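Local coordinates for probable secreted solute-binding lipoprotein (Streptomyces coelicolor, PDB 3I3V) that probably serves as the secreted, lipid-attached solute-binding component of a membrane transport system, at residues P120-N125 with A317-E322; I209-H214 with P269-A274. One frame throughout, in Å; residues are numbered along the deposited sequence.

Contact 1. Residues P120-N125 with A317-E322; sequences PYFATN and ARFVTE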
loop_
_atom_site.group_PDB
_atom_site.type_symbol
_atom_site.label_atom_id
_atom_site.label_comp_id
_atom_site.label_asym_id
_atom_site.label_seq_id
_atom_site.Cartn_x
_atom_site.Cartn_y
_atom_site.Cartn_z
ATOM N N PRO C 120 -32.611 -16.479 -28.530
ATOM C CA PRO C 120 -32.937 -17.903 -28.590
ATOM C C PRO C 120 -33.260 -18.423 -27.190
ATOM O O PRO C 120 -32.804 -17.868 -26.189
ATOM C CB PRO C 120 -31.662 -18.527 -29.158
ATOM C CG PRO C 120 -31.055 -17.406 -29.955
ATOM C CD PRO C 120 -31.246 -16.241 -29.013
ATOM N N TYR C 121 -34.064 -19.477 -27.115
ATOM C CA TYR C 121 -34.410 -20.039 -25.817
ATOM C C TYR C 121 -34.728 -21.519 -25.908
ATOM O O TYR C 121 -34.018 -22.327 -25.323
ATOM C CB TYR C 121 -35.580 -19.265 -25.204
ATOM C CG TYR C 121 -35.588 -19.302 -23.692
ATOM C CD1 TYR C 121 -34.454 -18.949 -22.965
ATOM C CD2 TYR C 121 -36.726 -19.684 -22.990
ATOM C CE1 TYR C 121 -34.452 -18.975 -21.580
ATOM C CE2 TYR C 121 -36.736 -19.714 -21.602
ATOM C CZ TYR C 121 -35.593 -19.358 -20.902
ATOM O OH TYR C 121 -35.586 -19.397 -19.527
ATOM N N PHE C 122 -35.776 -21.885 -26.641
ATOM C CA PHE C 122 -36.140 -23.295 -26.776
ATOM C C PHE C 122 -35.483 -23.987 -27.966
ATOM O O PHE C 122 -35.235 -23.374 -29.012
ATOM C CB PHE C 122 -37.663 -23.444 -26.861
ATOM C CG PHE C 122 -38.353 -23.383 -25.526
ATOM C CD1 PHE C 122 -37.670 -22.952 -24.396
ATOM C CD2 PHE C 122 -39.689 -23.755 -25.398
ATOM C CE1 PHE C 122 -38.300 -22.889 -23.163
ATOM C CE2 PHE C 122 -40.328 -23.695 -24.164
ATOM C CZ PHE C 122 -39.624 -23.259 -23.039
ATOM N N ALA C 123 -35.205 -25.273 -27.802
ATOM C CA ALA C 123 -34.573 -26.048 -28.859
ATOM C C ALA C 123 -35.145 -27.456 -28.903
ATOM O O ALA C 123 -36.014 -27.809 -28.105
ATOM C CB ALA C 123 -33.066 -26.113 -28.635
ATOM N N THR C 124 -34.661 -28.255 -29.847
ATOM C CA THR C 124 -35.117 -29.627 -29.954
ATOM C C THR C 124 -33.970 -30.552 -30.284
ATOM O O THR C 124 -33.114 -30.227 -31.113
ATOM C CB THR C 124 -36.166 -29.824 -31.058
ATOM O OG1 THR C 124 -37.265 -28.931 -30.856
ATOM C CG2 THR C 124 -36.668 -31.262 -31.036
ATOM N N ASN C 125 -33.950 -31.687 -29.594
ATOM C CA ASN C 125 -32.977 -32.737 -29.826
ATOM C C ASN C 125 -33.900 -33.796 -30.406
ATOM O O ASN C 125 -34.928 -34.113 -29.810
ATOM C CB ASN C 125 -32.357 -33.230 -28.525
ATOM C CG ASN C 125 -30.875 -32.932 -28.447
ATOM O OD1 ASN C 125 -30.464 -31.880 -27.958
ATOM N ND2 ASN C 125 -30.061 -33.856 -28.950
ATOM N N ALA C 317 -32.015 -24.062 -15.991
ATOM C CA ALA C 317 -31.961 -25.418 -15.445
ATOM C C ALA C 317 -33.337 -25.960 -15.044
ATOM O O ALA C 317 -33.568 -27.160 -15.094
ATOM C CB ALA C 317 -31.006 -25.455 -14.247
ATOM N N ARG C 318 -34.249 -25.088 -14.632
ATOM C CA ARG C 318 -35.590 -25.545 -14.271
ATOM C C ARG C 318 -36.316 -26.033 -15.523
ATOM O O ARG C 318 -36.994 -27.064 -15.497
ATOM C CB ARG C 318 -36.407 -24.427 -13.608
ATOM C CG ARG C 318 -36.016 -24.124 -12.166
ATOM C CD ARG C 318 -37.065 -23.252 -11.474
ATOM N NE ARG C 318 -37.251 -23.616 -10.068
ATOM C CZ ARG C 318 -36.397 -23.332 -9.083
ATOM N NH1 ARG C 318 -35.273 -22.663 -9.331
ATOM N NH2 ARG C 318 -36.666 -23.729 -7.843
ATOM N N PHE C 319 -36.187 -25.289 -16.621
ATOM C CA PHE C 319 -36.831 -25.694 -17.861
ATOM C C PHE C 319 -36.324 -27.068 -18.255
ATOM O O PHE C 319 -37.098 -27.930 -18.659
ATOM C CB PHE C 319 -36.559 -24.680 -18.979
ATOM C CG PHE C 319 -37.503 -23.517 -18.960
ATOM C CD1 PHE C 319 -38.820 -23.674 -19.394
ATOM C CD2 PHE C 319 -37.106 -22.288 -18.434
ATOM C CE1 PHE C 319 -39.726 -22.629 -19.302
ATOM C CE2 PHE C 319 -38.006 -21.234 -18.336
ATOM C CZ PHE C 319 -39.319 -21.401 -18.767
ATOM N N VAL C 320 -35.021 -27.264 -18.108
ATOM C CA VAL C 320 -34.373 -28.533 -18.425
ATOM C C VAL C 320 -34.797 -29.662 -17.475
ATOM O O VAL C 320 -35.283 -30.698 -17.908
ATOM C CB VAL C 320 -32.845 -28.385 -18.338
ATOM C CG1 VAL C 320 -32.174 -29.738 -18.521
ATOM C CG2 VAL C 320 -32.361 -27.398 -19.391
ATOM N N THR C 321 -34.619 -29.423 -16.180
ATOM C CA THR C 321 -34.919 -30.386 -15.125
ATOM C C THR C 321 -36.387 -30.660 -14.839
ATOM O O THR C 321 -36.802 -31.812 -14.781
ATOM C CB THR C 321 -34.244 -29.950 -13.800
ATOM O OG1 THR C 321 -32.818 -30.049 -13.938
ATOM C CG2 THR C 321 -34.691 -30.822 -12.649
ATOM N N GLU C 322 -37.165 -29.601 -14.650
ATOM C CA GLU C 322 -38.582 -29.733 -14.336
ATOM C C GLU C 322 -39.503 -29.930 -15.542
ATOM O O GLU C 322 -40.552 -30.567 -15.431
ATOM C CB GLU C 322 -39.037 -28.507 -13.525
ATOM C CG GLU C 322 -38.128 -28.209 -12.335
ATOM C CD GLU C 322 -38.605 -27.038 -11.499
ATOM O OE1 GLU C 322 -37.868 -26.621 -10.577
ATOM O OE2 GLU C 322 -39.716 -26.535 -11.758
#
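The segment 120-125, which leads into strand 122-131, and helix 313-323 keep their backbones well apart, with the CA atoms of F122 and F319 9.3 Å from each other. Side chains fill the space. Y121, F122 and F319 form a buried aromatic cluster in this bacterial solute-binding protein fold. F319 supplies the face and the other two rings present their edges to that same face. The Y121 ring makes an edge-to-face (T-shaped) pair with F319: the centroids of the two rings are 5.4 Å apart and the planes meet at 79°. F122 makes an offset edge-to-face pair with F319, its plane turned 67° from that ring. Y121 CE2 lies over the face, toward the CD2 and CE2 side, 3.8 Å from CE2 of F319. F122 is displaced to the other side, where its CZ and CE1 meet CD1 and CE1.

With CG anti to its own carbonyl carbon (chi1 -84°), F319 sends its ring off the helix toward Y121 and F122. The side chains of Y121 and F122 each cross that of F319 at about a right angle. The Y121 hydroxyl lies off the rim of F319, its OH 3.3 Å from CE2 of F319, and bonds elsewhere, to the backbone O of M310, so this buried polar atom is satisfied. Y121 also meets F290 edge-to-face. M327 of strand 326-327 touches all three side chains of the cluster, and T25 of helix 23-36 packs on F319. The outer side of the helix is polar and exposed. There R318 NE and E322 OE1, one helical turn apart, form a salt bridge of 3.1 Å. Inside, the tightest approach of F122 to F319 is CZ to CD1, at 3.8 Å.

Contact 2. Residues I209-H214 with P269-A274; sequences IEYFAH and PLADGA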
loop_
_atom_site.group_PDB
_atom_site.type_symbol
_atom_site.label_atom_id
_atom_site.label_comp_id
_atom_site.label_asym_id
_atom_site.label_seq_id
_atom_site.Cartn_x
_atom_site.Cartn_y
_atom_site.Cartn_z
ATOM N N ILE C 209 -30.954 -40.283 -51.445
ATOM C CA ILE C 209 -32.188 -40.919 -51.892
ATOM C C ILE C 209 -31.910 -42.382 -52.225
ATOM O O ILE C 209 -32.789 -43.227 -52.069
ATOM C CB ILE C 209 -32.786 -40.202 -53.125
ATOM C CG1 ILE C 209 -33.272 -38.802 -52.731
ATOM C CG2 ILE C 209 -33.923 -41.019 -53.688
ATOM C CD1 ILE C 209 -33.986 -38.047 -53.843
ATOM N N GLU C 210 -30.689 -42.677 -52.677
ATOM C CA GLU C 210 -30.316 -44.058 -52.992
ATOM C C GLU C 210 -30.226 -44.788 -51.662
ATOM O O GLU C 210 -30.831 -45.841 -51.466
ATOM C CB GLU C 210 -28.938 -44.143 -53.665
ATOM C CG GLU C 210 -28.820 -43.577 -55.070
ATOM C CD GLU C 210 -27.412 -43.765 -55.649
ATOM O OE1 GLU C 210 -27.140 -43.224 -56.744
ATOM O OE2 GLU C 210 -26.580 -44.459 -55.009
ATOM N N TYR C 211 -29.456 -44.207 -50.748
ATOM C CA TYR C 211 -29.276 -44.796 -49.437
ATOM C C TYR C 211 -30.643 -45.101 -48.843
ATOM O O TYR C 211 -30.910 -46.227 -48.429
ATOM C CB TYR C 211 -28.480 -43.843 -48.538
ATOM C CG TYR C 211 -28.233 -44.389 -47.150
ATOM C CD1 TYR C 211 -27.942 -45.746 -46.955
ATOM C CD2 TYR C 211 -28.278 -43.551 -46.027
ATOM C CE1 TYR C 211 -27.705 -46.256 -45.677
ATOM C CE2 TYR C 211 -28.041 -44.048 -44.748
ATOM C CZ TYR C 211 -27.756 -45.401 -44.581
ATOM O OH TYR C 211 -27.535 -45.895 -43.319
ATOM N N PHE C 212 -31.518 -44.104 -48.823
ATOM C CA PHE C 212 -32.857 -44.295 -48.284
ATOM C C PHE C 212 -33.580 -45.456 -48.947
ATOM O O PHE C 212 -34.158 -46.301 -48.270
ATOM C CB PHE C 212 -33.702 -43.039 -48.471
ATOM C CG PHE C 212 -35.132 -43.217 -48.063
ATOM C CD1 PHE C 212 -35.502 -43.129 -46.727
ATOM C CD2 PHE C 212 -36.105 -43.516 -49.013
ATOM C CE1 PHE C 212 -36.820 -43.335 -46.337
ATOM C CE2 PHE C 212 -37.427 -43.726 -48.637
ATOM C CZ PHE C 212 -37.788 -43.636 -47.292
ATOM N N ALA C 213 -33.564 -45.476 -50.278
ATOM C CA ALA C 213 -34.234 -46.520 -51.052
ATOM C C ALA C 213 -33.674 -47.900 -50.748
ATOM O O ALA C 213 -34.408 -48.890 -50.747
ATOM C CB ALA C 213 -34.116 -46.226 -52.543
ATOM N N HIS C 214 -32.371 -47.961 -50.499
ATOM C CA HIS C 214 -31.712 -49.221 -50.179
ATOM C C HIS C 214 -32.264 -49.707 -48.831
ATOM O O HIS C 214 -32.802 -50.807 -48.736
ATOM C CB HIS C 214 -30.193 -49.001 -50.124
ATOM C CG HIS C 214 -29.392 -50.259 -49.965
ATOM N ND1 HIS C 214 -29.655 -51.411 -50.677
ATOM C CD2 HIS C 214 -28.305 -50.531 -49.202
ATOM C CE1 HIS C 214 -28.769 -52.336 -50.359
ATOM N NE2 HIS C 214 -27.938 -51.827 -49.466
ATOM N N PRO C 269 -27.748 -44.532 -38.384
ATOM C CA PRO C 269 -26.579 -45.151 -39.018
ATOM C C PRO C 269 -26.141 -44.453 -40.294
ATOM O O PRO C 269 -26.958 -43.884 -41.004
ATOM C CB PRO C 269 -27.042 -46.579 -39.264
ATOM C CG PRO C 269 -27.889 -46.838 -38.066
ATOM C CD PRO C 269 -28.725 -45.559 -37.987
ATOM N N LEU C 270 -24.844 -44.512 -40.579
ATOM C CA LEU C 270 -24.282 -43.880 -41.764
ATOM C C LEU C 270 -23.975 -44.865 -42.887
ATOM O O LEU C 270 -23.703 -46.049 -42.644
ATOM C CB LEU C 270 -22.984 -43.153 -41.403
ATOM C CG LEU C 270 -23.016 -42.038 -40.356
ATOM C CD1 LEU C 270 -21.607 -41.564 -40.143
ATOM C CD2 LEU C 270 -23.904 -40.878 -40.802
ATOM N N ALA C 271 -24.020 -44.359 -44.115
ATOM C CA ALA C 271 -23.695 -45.150 -45.296
ATOM C C ALA C 271 -22.213 -44.859 -45.500
ATOM O O ALA C 271 -21.672 -43.953 -44.862
ATOM C CB ALA C 271 -24.493 -44.667 -46.493
ATOM N N ASP C 272 -21.546 -45.618 -46.363
ATOM C CA ASP C 272 -20.125 -45.377 -46.609
ATOM C C ASP C 272 -19.995 -44.038 -47.320
ATOM O O ASP C 272 -20.754 -43.750 -48.249
ATOM C CB ASP C 272 -19.532 -46.492 -47.470
ATOM N N GLY C 273 -19.054 -43.214 -46.868
ATOM C CA GLY C 273 -18.849 -41.918 -47.494
ATOM C C GLY C 273 -19.892 -40.852 -47.198
ATOM O O GLY C 273 -20.221 -40.037 -48.062
ATOM N N ALA C 274 -20.415 -40.847 -45.975
ATOM C CA ALA C 274 -21.415 -39.860 -45.584
ATOM C C ALA C 274 -20.729 -38.509 -45.415
ATOM O O ALA C 274 -19.495 -38.433 -45.387
ATOM C CB ALA C 274 -22.078 -40.283 -44.282
#
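Y211 of helix 203-217 reaches across to the loop that follows strand 263-266, meeting P269 and A271 in a helix-loop packing contact built on a CH-pi interaction. CG of Y211 stands anti to the backbone N (chi1 -179°), which carries the ring away from the helix and along the loop. At P269, the backbone O lies in the plane of the Y211 ring, at its edge. It accepts a weak hydrogen bond from Y211 OH, 3.1 Å long. L270 points its CB away from the helix; its backbone bonds to T145 and G147 instead. A271 then sets its methyl over the ring. Its CB is 3.6 Å from the centroid of Y211 and 8° off the ring normal, so it sits almost exactly above the centre. Replacing Y211 with an alanine would probably open a gap beneath the A271 methyl and leave P269 O without this donor. A271 also opens a type II beta turn that ends at A274. G273 takes the positive phi of that turn, 74°, which favours glycine. At the end of the turn, the A274 methyl carbon CB touches T184, a residue that also packs against the Y211 side chain.

How the contacts relate
From the N terminus, the chain first reaches 120-125, which runs into strand 122-131. It then runs through helix 203-217, where contact 2 begins, and on to the loop 269-274, which closes contact 2 across 54 intervening residues. Only later does helix 313-323 return to the first segment and close contact 1, across 191 residues. Contact 2 therefore nests within contact 1, and the two do not cross. Their centres are 32 Å apart, on opposite sides of the chain's centre, and their nearest atoms are about 14 Å apart. Contact 1 ties the entry to strand 122-131, in the larger mixed sheet, to helix 313-323; contact 2 ties a helix to an inter-strand loop.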